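Local coordinates for protein carboxylesterase (Est-2) (Archaeoglobus fulgidus, PDB 5FRD) that probably hydrolyses carboxylic esters as a thermophilic alpha/beta-hydrolase esterase, and carries a coenzyme A molecule bound close to its active site, at residues R22-I27 with T42-Y47; S141-S146 with S227-L232; E179-G184 with E209-H214. One frame throughout, in Å; residues are numbered along the deposited sequence. Where two conformers were deposited one is given.

Interaction 1. Residues R22-I27 with T42-Y47; sequences RKVFYI and TAIGGY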
loop_
_atom_site.group_PDB
_atom_site.type_symbol
_atom_site.label_atom_id
_atom_site.label_comp_id
_atom_site.label_asym_id
_atom_site.label_seq_id
_atom_site.Cartn_x
_atom_site.Cartn_y
_atom_site.Cartn_z
ATOM N N ARG A 22 17.931 -2.495 -1.517
ATOM C CA ARG A 22 17.585 -1.385 -0.636
ATOM C C ARG A 22 16.611 -1.933 0.406
ATOM O O ARG A 22 15.775 -2.788 0.092
ATOM C CB ARG A 22 16.925 -0.252 -1.440
ATOM C CG ARG A 22 16.976 1.160 -0.920
ATOM C CD ARG A 22 18.145 1.945 -1.495
ATOM N NE ARG A 22 18.327 3.237 -0.824
ATOM C CZ ARG A 22 17.856 4.408 -1.257
ATOM N NH1 ARG A 22 17.079 4.503 -2.332
ATOM N NH2 ARG A 22 18.126 5.506 -0.551
ATOM N N LYS A 23 16.683 -1.408 1.631
ATOM C CA LYS A 23 15.834 -1.886 2.719
ATOM C C LYS A 23 14.492 -1.150 2.710
ATOM O O LYS A 23 14.162 -0.388 3.613
ATOM C CB LYS A 23 16.544 -1.726 4.067
ATOM C CG LYS A 23 17.912 -2.410 4.120
ATOM C CD LYS A 23 17.796 -3.904 3.971
ATOM C CE LYS A 23 19.117 -4.601 4.190
ATOM N NZ LYS A 23 18.983 -6.076 4.151
ATOM N N VAL A 24 13.730 -1.422 1.635
ATOM C CA VAL A 24 12.418 -0.829 1.374
ATOM C C VAL A 24 11.518 -1.969 0.913
ATOM O O VAL A 24 11.926 -2.767 0.062
ATOM C CB VAL A 24 12.466 0.295 0.311
ATOM C CG1 VAL A 24 11.098 0.972 0.190
ATOM C CG2 VAL A 24 13.498 1.333 0.670
ATOM N N PHE A 25 10.327 -2.045 1.503
ATOM C CA PHE A 25 9.380 -3.114 1.264
ATOM C C PHE A 25 7.998 -2.526 0.990
ATOM O O PHE A 25 7.433 -1.847 1.868
ATOM C CB PHE A 25 9.344 -4.059 2.485
ATOM C CG PHE A 25 8.611 -5.350 2.231
ATOM C CD1 PHE A 25 9.271 -6.461 1.709
ATOM C CD2 PHE A 25 7.273 -5.457 2.517
ATOM C CE1 PHE A 25 8.579 -7.634 1.481
ATOM C CE2 PHE A 25 6.601 -6.651 2.291
ATOM C CZ PHE A 25 7.278 -7.717 1.780
ATOM N N TYR A 26 7.460 -2.772 -0.216
ATOM C CA TYR A 26 6.233 -2.133 -0.654
ATOM C C TYR A 26 5.070 -3.097 -0.643
ATOM O O TYR A 26 5.214 -4.235 -1.108
ATOM C CB TYR A 26 6.366 -1.610 -2.095
ATOM C CG TYR A 26 7.548 -0.732 -2.402
ATOM C CD1 TYR A 26 8.755 -1.279 -2.760
ATOM C CD2 TYR A 26 7.456 0.658 -2.394
ATOM C CE1 TYR A 26 9.843 -0.503 -3.103
ATOM C CE2 TYR A 26 8.559 1.442 -2.690
ATOM C CZ TYR A 26 9.746 0.869 -3.037
ATOM O OH TYR A 26 10.840 1.667 -3.359
ATOM N N ILE A 27 3.906 -2.610 -0.218
ATOM C CA ILE A 27 2.686 -3.402 -0.117
ATOM C C ILE A 27 1.549 -2.674 -0.872
ATOM O O ILE A 27 1.136 -1.569 -0.496
ATOM C CB ILE A 27 2.237 -3.650 1.342
ATOM C CG1 ILE A 27 3.433 -4.104 2.186
ATOM C CG2 ILE A 27 1.138 -4.694 1.339
ATOM C CD1 ILE A 27 3.112 -4.315 3.642
ATOM N N THR A 42 12.275 0.732 -9.747
ATOM C CA THR A 42 13.339 1.053 -10.713
ATOM C C THR A 42 14.205 2.218 -10.271
ATOM O O THR A 42 15.388 2.264 -10.626
ATOM C CB THR A 42 12.776 1.302 -12.127
ATOM O OG1 THR A 42 11.831 2.379 -12.066
ATOM C CG2 THR A 42 12.163 0.071 -12.717
ATOM N N ALA A 43 13.659 3.141 -9.496
ATOM C CA ALA A 43 14.390 4.338 -9.092
ATOM C C ALA A 43 14.967 4.269 -7.706
ATOM O O ALA A 43 16.095 4.673 -7.492
ATOM C CB ALA A 43 13.490 5.571 -9.223
ATOM N N ILE A 44 14.191 3.771 -6.758
ATOM C CA ILE A 44 14.558 3.724 -5.352
ATOM C C ILE A 44 15.104 2.359 -4.982
ATOM O O ILE A 44 16.067 2.282 -4.221
ATOM C CB ILE A 44 13.340 4.053 -4.492
ATOM C CG1 ILE A 44 13.032 5.546 -4.732
ATOM C CG2 ILE A 44 13.576 3.752 -3.024
ATOM C CD1 ILE A 44 11.749 6.008 -4.134
ATOM N N GLY A 45 14.521 1.305 -5.548
ATOM C CA GLY A 45 14.931 -0.053 -5.215
ATOM C C GLY A 45 14.041 -0.680 -4.180
ATOM O O GLY A 45 13.011 -0.129 -3.813
ATOM N N GLY A 46 14.469 -1.845 -3.710
ATOM C CA GLY A 46 13.735 -2.598 -2.709
ATOM C C GLY A 46 12.946 -3.754 -3.294
ATOM O O GLY A 46 13.160 -4.176 -4.430
ATOM N N TYR A 47 11.992 -4.244 -2.512
ATOM C CA TYR A 47 11.136 -5.372 -2.857
ATOM C C TYR A 47 9.672 -5.024 -2.709
ATOM O O TYR A 47 9.290 -4.420 -1.698
ATOM C CB TYR A 47 11.399 -6.544 -1.895
ATOM C CG TYR A 47 12.640 -7.349 -2.109
ATOM C CD1 TYR A 47 13.852 -6.876 -1.662
ATOM C CD2 TYR A 47 12.599 -8.576 -2.740
ATOM C CE1 TYR A 47 15.035 -7.655 -1.822
ATOM C CE2 TYR A 47 13.751 -9.356 -2.886
ATOM C CZ TYR A 47 14.929 -8.868 -2.443
ATOM O OH TYR A 47 16.090 -9.642 -2.565
#

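Interaction 2. Residues S141-S146 with S227-L232; sequences SMAFAS and SHMVML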
loop_
_atom_site.group_PDB
_atom_site.type_symbol
_atom_site.label_atom_id
_atom_site.label_comp_id
_atom_site.label_asym_id
_atom_site.label_seq_id
_atom_site.Cartn_x
_atom_site.Cartn_y
_atom_site.Cartn_z
ATOM N N SER A 141 -13.093 6.911 -10.505
ATOM C CA SER A 141 -13.317 8.348 -10.556
ATOM C C SER A 141 -12.802 9.063 -9.296
ATOM O O SER A 141 -12.509 10.254 -9.331
ATOM C CB SER A 141 -14.816 8.690 -10.755
ATOM O OG SER A 141 -15.592 8.480 -9.588
ATOM N N MET A 142 -12.711 8.321 -8.196
ATOM C CA MET A 142 -12.245 8.818 -6.910
ATOM C C MET A 142 -10.757 8.535 -6.663
ATOM O O MET A 142 -10.222 8.929 -5.623
ATOM C CB MET A 142 -13.071 8.152 -5.813
ATOM C CG MET A 142 -14.558 8.524 -5.881
ATOM S SD MET A 142 -15.640 7.557 -4.825
ATOM C CE MET A 142 -15.230 8.270 -3.254
ATOM N N ALA A 143 -10.120 7.874 -7.636
ATOM C CA ALA A 143 -8.727 7.396 -7.517
ATOM C C ALA A 143 -7.731 8.009 -8.472
ATOM O O ALA A 143 -6.518 7.901 -8.237
ATOM C CB ALA A 143 -8.667 5.897 -7.668
ATOM N N PHE A 144 -8.199 8.641 -9.553
ATOM C CA PHE A 144 -7.342 9.253 -10.569
ATOM C C PHE A 144 -7.763 10.689 -10.760
ATOM O O PHE A 144 -8.971 10.974 -10.792
ATOM C CB PHE A 144 -7.487 8.506 -11.885
ATOM C CG PHE A 144 -6.733 7.217 -11.948
ATOM C CD1 PHE A 144 -5.390 7.208 -12.253
ATOM C CD2 PHE A 144 -7.355 6.007 -11.681
ATOM C CE1 PHE A 144 -4.677 6.023 -12.322
ATOM C CE2 PHE A 144 -6.651 4.830 -11.780
ATOM C CZ PHE A 144 -5.317 4.835 -12.101
ATOM N N ALA A 145 -6.780 11.551 -10.954
ATOM C CA ALA A 145 -7.050 12.965 -11.253
ATOM C C ALA A 145 -7.435 13.147 -12.702
ATOM O O ALA A 145 -8.101 14.129 -13.042
ATOM C CB ALA A 145 -5.836 13.785 -10.924
ATOM N N SER A 146 -7.036 12.215 -13.559
ATOM C CA SER A 146 -7.342 12.315 -14.983
ATOM C C SER A 146 -7.565 10.931 -15.544
ATOM O O SER A 146 -7.079 9.943 -14.992
ATOM C CB SER A 146 -6.185 12.994 -15.730
ATOM O OG SER A 146 -5.006 12.208 -15.693
ATOM N N SER A 227 -4.310 11.916 -7.396
ATOM C CA SER A 227 -5.381 11.434 -6.563
ATOM C C SER A 227 -4.852 10.228 -5.776
ATOM O O SER A 227 -3.703 10.237 -5.354
ATOM C CB SER A 227 -6.591 11.112 -7.448
ATOM O OG SER A 227 -7.683 10.619 -6.690
ATOM N N HIS A 228 -5.663 9.213 -5.596
ATOM C CA HIS A 228 -5.309 8.021 -4.810
ATOM C C HIS A 228 -4.115 7.297 -5.371
ATOM O O HIS A 228 -3.286 6.813 -4.588
ATOM C CB HIS A 228 -6.531 7.111 -4.737
ATOM C CG HIS A 228 -6.458 5.981 -3.760
ATOM N ND1 HIS A 228 -6.338 6.183 -2.413
ATOM C CD2 HIS A 228 -6.601 4.646 -3.930
ATOM C CE1 HIS A 228 -6.403 5.016 -1.789
ATOM N NE2 HIS A 228 -6.539 4.064 -2.684
ATOM N N MET A 229 -3.972 7.249 -6.691
ATOM C CA MET A 229 -2.886 6.486 -7.346
ATOM C C MET A 229 -1.600 7.305 -7.546
ATOM O O MET A 229 -0.928 7.233 -8.579
ATOM C CB MET A 229 -3.380 5.908 -8.682
ATOM C CG MET A 229 -4.619 5.062 -8.583
ATOM S SD MET A 229 -4.533 3.780 -7.326
ATOM C CE MET A 229 -3.165 2.816 -7.912
ATOM N N VAL A 230 -1.227 8.031 -6.498
ATOM C CA VAL A 230 -0.149 9.003 -6.530
ATOM C C VAL A 230 1.203 8.444 -6.989
ATOM O O VAL A 230 1.962 9.104 -7.676
ATOM C CB VAL A 230 -0.068 9.722 -5.177
ATOM C CG1 VAL A 230 0.224 8.756 -4.023
ATOM C CG2 VAL A 230 0.963 10.823 -5.203
ATOM N N MET A 231 1.514 7.192 -6.633
ATOM C CA MET A 231 2.809 6.603 -7.004
ATOM C C MET A 231 2.919 6.312 -8.493
ATOM O O MET A 231 4.020 6.184 -8.992
ATOM C CB MET A 231 3.082 5.329 -6.184
ATOM C CG MET A 231 2.262 4.102 -6.565
ATOM S SD MET A 231 0.483 4.195 -6.365
ATOM C CE MET A 231 0.482 4.432 -4.618
ATOM N N LEU A 232 1.768 6.180 -9.164
ATOM C CA LEU A 232 1.688 5.999 -10.616
ATOM C C LEU A 232 1.463 7.307 -11.337
ATOM O O LEU A 232 1.933 7.474 -12.457
ATOM C CB LEU A 232 0.524 5.057 -10.965
ATOM C CG LEU A 232 0.659 3.622 -10.484
ATOM C CD1 LEU A 232 -0.656 2.874 -10.643
ATOM C CD2 LEU A 232 1.770 2.924 -11.240
HETATM O O HOH W 1 -9.874 11.443 -8.030
#

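Interaction 3. Residues E179-G184 with E209-H214; sequences EDYRNG and EFFHKH. With COA (coenzyme A), chain C.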
loop_
_atom_site.group_PDB
_atom_site.type_symbol
_atom_site.label_atom_id
_atom_site.label_comp_id
_atom_site.label_asym_id
_atom_site.label_seq_id
_atom_site.Cartn_x
_atom_site.Cartn_y
_atom_site.Cartn_z
ATOM N N GLU A 179 -10.079 4.377 17.005
ATOM C CA GLU A 179 -10.171 4.715 18.426
ATOM C C GLU A 179 -8.883 4.397 19.160
ATOM O O GLU A 179 -8.513 5.116 20.069
ATOM C CB GLU A 179 -11.403 4.060 19.080
ATOM C CG GLU A 179 -12.713 4.695 18.623
ATOM C CD GLU A 179 -12.826 6.171 18.985
ATOM O OE1 GLU A 179 -12.419 6.548 20.110
ATOM O OE2 GLU A 179 -13.306 6.954 18.135
ATOM N N ASP A 180 -8.193 3.334 18.747
ATOM C CA ASP A 180 -6.914 2.980 19.347
ATOM C C ASP A 180 -5.857 4.059 19.122
ATOM O O ASP A 180 -5.038 4.318 19.991
ATOM C CB ASP A 180 -6.430 1.632 18.819
ATOM C CG ASP A 180 -7.290 0.454 19.283
ATOM O OD1 ASP A 180 -8.095 0.582 20.223
ATOM O OD2 ASP A 180 -7.141 -0.636 18.699
ATOM N N TYR A 181 -5.860 4.712 17.958
ATOM C CA TYR A 181 -5.044 5.888 17.788
ATOM C C TYR A 181 -5.555 7.037 18.673
ATOM O O TYR A 181 -4.757 7.691 19.311
ATOM C CB TYR A 181 -5.037 6.381 16.331
ATOM C CG TYR A 181 -4.120 5.656 15.374
ATOM C CD1 TYR A 181 -2.782 5.996 15.265
ATOM C CD2 TYR A 181 -4.627 4.682 14.526
ATOM C CE1 TYR A 181 -1.948 5.349 14.347
ATOM C CE2 TYR A 181 -3.805 4.024 13.613
ATOM C CZ TYR A 181 -2.492 4.371 13.519
ATOM O OH TYR A 181 -1.691 3.701 12.610
ATOM N N ARG A 182 -6.858 7.284 18.632
ATOM C CA ARG A 182 -7.472 8.444 19.314
ATOM C C ARG A 182 -7.210 8.422 20.816
ATOM O O ARG A 182 -6.935 9.461 21.397
ATOM C CB ARG A 182 -8.986 8.495 19.047
ATOM C CG ARG A 182 -9.397 9.235 17.784
ATOM C CD ARG A 182 -10.899 9.095 17.550
ATOM N NE ARG A 182 -11.406 9.908 16.439
ATOM C CZ ARG A 182 -12.597 9.757 15.850
ATOM N NH1 ARG A 182 -13.450 8.809 16.236
ATOM N NH2 ARG A 182 -12.939 10.567 14.849
ATOM N N ASN A 183 -7.309 7.238 21.423
ATOM C CA ASN A 183 -7.202 7.102 22.885
ATOM C C ASN A 183 -5.789 6.857 23.370
ATOM O O ASN A 183 -5.562 6.595 24.547
ATOM C CB ASN A 183 -8.175 6.039 23.417
ATOM C CG ASN A 183 -7.789 4.616 23.045
ATOM O OD1 ASN A 183 -6.650 4.319 22.687
ATOM N ND2 ASN A 183 -8.759 3.726 23.113
ATOM N N GLY A 184 -4.843 6.900 22.444
ATOM C CA GLY A 184 -3.445 6.894 22.772
ATOM C C GLY A 184 -2.872 5.529 23.044
ATOM O O GLY A 184 -1.732 5.467 23.465
ATOM N N GLU A 209 -4.043 13.729 7.608
ATOM C CA GLU A 209 -3.860 14.612 8.763
ATOM C C GLU A 209 -4.117 13.861 10.072
ATOM O O GLU A 209 -3.456 14.144 11.053
ATOM C CB GLU A 209 -4.762 15.843 8.657
ATOM C CG GLU A 209 -4.324 16.853 7.623
ATOM C CD GLU A 209 -3.157 17.730 8.027
ATOM O OE1 GLU A 209 -2.521 17.490 9.080
ATOM O OE2 GLU A 209 -2.846 18.686 7.267
ATOM N N PHE A 210 -5.014 12.875 10.071
ATOM C CA PHE A 210 -5.271 12.087 11.295
ATOM C C PHE A 210 -4.002 11.363 11.704
ATOM O O PHE A 210 -3.562 11.439 12.860
ATOM C CB PHE A 210 -6.414 11.113 11.088
ATOM C CG PHE A 210 -6.668 10.245 12.291
ATOM C CD1 PHE A 210 -7.545 10.668 13.268
ATOM C CD2 PHE A 210 -6.023 9.036 12.452
ATOM C CE1 PHE A 210 -7.822 9.888 14.389
ATOM C CE2 PHE A 210 -6.270 8.255 13.590
ATOM C CZ PHE A 210 -7.155 8.693 14.569
ATOM N N PHE A 211 -3.365 10.664 10.766
ATOM C CA PHE A 211 -2.072 10.056 11.083
ATOM C C PHE A 211 -1.034 11.053 11.555
ATOM O O PHE A 211 -0.305 10.837 12.535
ATOM C CB PHE A 211 -1.472 9.353 9.849
ATOM C CG PHE A 211 -2.179 8.096 9.411
ATOM C CD1 PHE A 211 -2.385 7.042 10.289
ATOM C CD2 PHE A 211 -2.508 7.938 8.056
ATOM C CE1 PHE A 211 -2.959 5.860 9.809
ATOM C CE2 PHE A 211 -3.094 6.762 7.612
ATOM C CZ PHE A 211 -3.325 5.752 8.497
ATOM N N HIS A 212 -0.935 12.176 10.860
ATOM C CA HIS A 212 0.065 13.174 11.159
ATOM C C HIS A 212 -0.121 13.759 12.567
ATOM O O HIS A 212 0.865 13.988 13.267
ATOM C CB HIS A 212 -0.005 14.254 10.090
ATOM C CG HIS A 212 1.107 15.246 10.111
ATOM N ND1 HIS A 212 2.415 14.952 10.404
ATOM C CD2 HIS A 212 1.088 16.568 9.810
ATOM C CE1 HIS A 212 3.147 16.053 10.322
ATOM N NE2 HIS A 212 2.361 17.041 9.938
ATOM N N LYS A 213 -1.362 13.934 12.997
ATOM C CA LYS A 213 -1.670 14.423 14.351
ATOM C C LYS A 213 -1.280 13.415 15.421
ATOM O O LYS A 213 -0.837 13.804 16.500
ATOM C CB LYS A 213 -3.150 14.759 14.464
ATOM C CG LYS A 213 -3.484 16.080 13.824
ATOM C CD LYS A 213 -4.865 16.554 14.165
ATOM C CE LYS A 213 -5.941 15.531 13.873
ATOM N NZ LYS A 213 -7.270 16.204 13.761
ATOM N N HIS A 214 -1.452 12.126 15.136
ATOM C CA HIS A 214 -1.321 11.062 16.163
ATOM C C HIS A 214 -0.026 10.308 16.159
ATOM O O HIS A 214 0.156 9.434 16.995
ATOM C CB HIS A 214 -2.500 10.104 16.084
ATOM C CG HIS A 214 -3.767 10.735 16.518
ATOM N ND1 HIS A 214 -4.723 11.188 15.641
ATOM C CD2 HIS A 214 -4.189 11.090 17.756
ATOM C CE1 HIS A 214 -5.712 11.742 16.326
ATOM N NE2 HIS A 214 -5.414 11.683 17.609
HETATM N N1A COA C . -9.325 8.861 9.522
HETATM C C2A COA C . -9.900 9.853 10.217
HETATM N N3A COA C . -11.222 9.889 10.430
HETATM C C4A COA C . -12.025 8.907 9.966
HETATM C C5A COA C . -11.481 7.797 9.210
HETATM C C6A COA C . -10.041 7.812 9.016
HETATM N N6A COA C . -9.456 6.818 8.315
HETATM N N7A COA C . -12.481 6.980 8.844
HETATM C C8A COA C . -13.593 7.522 9.370
HETATM N N9A COA C . -13.308 8.666 10.025
HETATM C C1B COA C . -14.303 9.535 10.683
HETATM C C2B COA C . -15.108 10.209 9.609
HETATM O O2B COA C . -14.433 11.382 9.159
HETATM C C3B COA C . -16.433 10.435 10.319
HETATM O O3B COA C . -16.340 11.624 11.101
HETATM P P3B COA C . -17.530 12.719 11.156
HETATM O O7A COA C . -18.652 11.918 11.785
HETATM O O8A COA C . -17.731 13.113 9.707
HETATM O O9A COA C . -16.950 13.823 12.012
HETATM C C4B COA C . -16.560 9.230 11.232
HETATM O O4B COA C . -15.214 8.753 11.429
HETATM C C5B COA C . -17.431 8.111 10.684
HETATM O O5B COA C . -16.915 7.693 9.410
HETATM P P1A COA C . -17.020 6.165 8.927
HETATM O O1A COA C . -16.634 5.238 10.004
HETATM O O2A COA C . -16.207 6.113 7.633
HETATM O O3A COA C . -18.565 5.839 8.623
HETATM P P2A COA C . -19.636 6.653 7.740
HETATM O O4A COA C . -20.815 5.720 7.776
HETATM O O5A COA C . -19.696 8.082 8.186
HETATM O O6A COA C . -19.056 6.749 6.233
HETATM C CBP COA C . -18.357 6.066 4.077
HETATM C CCP COA C . -18.881 5.591 5.425
HETATM C CDP COA C . -18.092 4.835 3.212
HETATM C CEP COA C . -19.436 6.951 3.420
HETATM C CAP COA C . -17.045 6.861 4.298
HETATM O OAP COA C . -16.100 6.065 5.058
HETATM C C9P COA C . -16.412 7.304 2.997
HETATM O O9P COA C . -16.945 8.153 2.314
HETATM N N8P COA C . -15.235 6.739 2.672
HETATM C C7P COA C . -14.411 7.168 1.540
HETATM C C6P COA C . -14.693 6.418 0.243
HETATM C C5P COA C . -14.256 4.969 0.148
HETATM O O5P COA C . -15.044 4.101 -0.250
HETATM N N4P COA C . -12.984 4.695 0.446
HETATM C C3P COA C . -12.409 3.379 0.286
HETATM C C2P COA C . -11.373 3.143 1.360
HETATM S S1P COA C . -10.563 1.560 1.043
#

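Interaction 1. Residues R22-I27 with T42-Y47
F25 and Y47 pair as parallel neighbours in the beta-alpha-beta unit of strand 24-27, helix 38-43 and strand 47-49, part of the central sheet of the alpha/beta-hydrolase fold. Y47 spends both backbone polar atoms on the residues flanking F25: Y47 N donates to V24 O (3.0 Å), and Y47 O accepts from Y26 N (2.9 Å). The packing is tight just before this bridge, where G45 and G46 lead from the helix into the strand with positive phi. G46 CA lies 3.3 Å from V24 O, and a CB on G46 would run into that oxygen. A CA-H...O contact from G46 to R22 O adds to the closeness here. I44 is buried against helix 235-249, and in one of two modelled conformers of R22 its NH1 makes a straight bond to I44 O at 3.1 Å, with the oxygen in the guanidinium plane, while A252 O, V251 O and E243 take up its other nitrogens.

The margins are looser. On the sheet face shared by the two aromatic residues, the nearest side-chain atoms, F25 CD1 and Y47 CB, are 4.2 Å apart; helix 65-79 packs against both residues, and Y47 OH bonds K18 NZ. At the outer end T42 and A43 are exposed to solvent, and neither reaches residues 22-27.

The Y26 side chain runs along G45 and G46. Its chi1 of -52° sets CG beside the backbone N, from where the ring can lie alongside the 45-47 segment, and V24 CG1 rests 3.5 Å above one face of the Y26 ring, toward the rim. The ring edge meets that segment: G45 O lies in the ring plane and accepts from Y26 OH at 2.9 Å, nearly in line with its C=O bond (166°).

Interaction 2. Residues S141-S146 with S227-L232
The loop bearing H228, probably the histidine of a Ser-His-Asp triad with S89 and D200, is backed by A143 and F144 of the loop after helix 132-141, whose M142 lines the coenzyme A pocket. A143 O accepts a hydrogen bond, 3.0 Å long and in the carbonyl plane, from M229 N; M229 occupies the N-cap position of helix 230-233. Close by, A143 CB packs against H228 CB (3.8 Å), while H228 ND1 turns to D200 OD2.

F144 and M229 meet through their side chains. M229 CG makes a CH-pi contact over one face of the F144 ring, 3.8 Å from its centroid and shifted toward the rim on the CZ side. The M229 chain then bends at chi2 (-51°), and M229 SD lies 5.4 Å from the F144 ring centroid, oblique to it, in a long Met-aromatic contact. An alanine in place of F144 would remove the ring and probably open a gap beside M229 CG, leaving that bent side chain freer to turn.

S227 OG stands 2.7 Å from a water that donates to both S141 O and F144 O, bridging the two loops.

Around the contact, A145 N and S227 N hydrogen-bond to E233 OE2 and OE1. Helix 149-160 covers F144 with E150 and K154; K154 touches M229 as well, M229 reaches H88 of strand 83-88, and V230 and M231 pack on V112 of strand 106-112.

Interaction 3. Residues E179-G184 with E209-H214
Y181 wedges its ring against F210 and F211, an aromatic cluster joining helices 178-182 and 205-214 of the alpha/beta-hydrolase fold beside the coenzyme A pocket. Its CB already touches the edge of F210, 3.5 Å from CE2, and CG meets the same carbon slightly farther out. Beyond this, the two sides of the ring part company: CD2 stays by F210 CE2, whereas CD1 lies 4.2 Å from H214 CB. Toward the tip, CZ approaches F211 CE1, and OH meets the F211 ring at its edge, 3.8 Å from CE1. OH finally bonds Q96 OE1, which gives the hydroxyl a polar partner. Both phenylalanines thus turn their edges toward the Y181 face in offset edge-to-face pairs, the F210 and Y181 planes standing at 80°.

F210 links the cluster to the ligand. Its chi1 of 177° sets CG anti to the backbone N, on the side of helix 178-182, and the ring edge then meets Y181 and R182, while F210 CB lies 3.8 Å from C2A of the coenzyme A adenine. R182 CG, in one of two modelled conformers, approaches that edge in the ring plane.

H214 ND1 sits over the centre of one F210 ring face and donates to F210 O at 3.0 Å. That oxygen is gripped twice, since H214 N also bonds it, at 3.2 Å, and the two donors arrive from opposite faces of the F210 carbonyl plane.

Overall arrangement
The three contacts sit apart in one alpha/beta-hydrolase fold. Interaction 1 lies within the sheet away from the ligand, its centre about 21 Å from that of interaction 2 and about 27 Å from that of interaction 3, with nearest atoms about 7 Å and 12 Å apart. Along the chain it closes before the others open, while both segments of interaction 3 fall between those of interaction 2; the centres of these two are about 25 Å apart and their nearest atoms about 10 Å. Coenzyme A touches both. Its adenine lies against F210 of interaction 3, and M142 of interaction 2 also meets the ligand. The thiol end points toward the probable active site: coenzyme A S1P is 6.0 Å from H228 NE2.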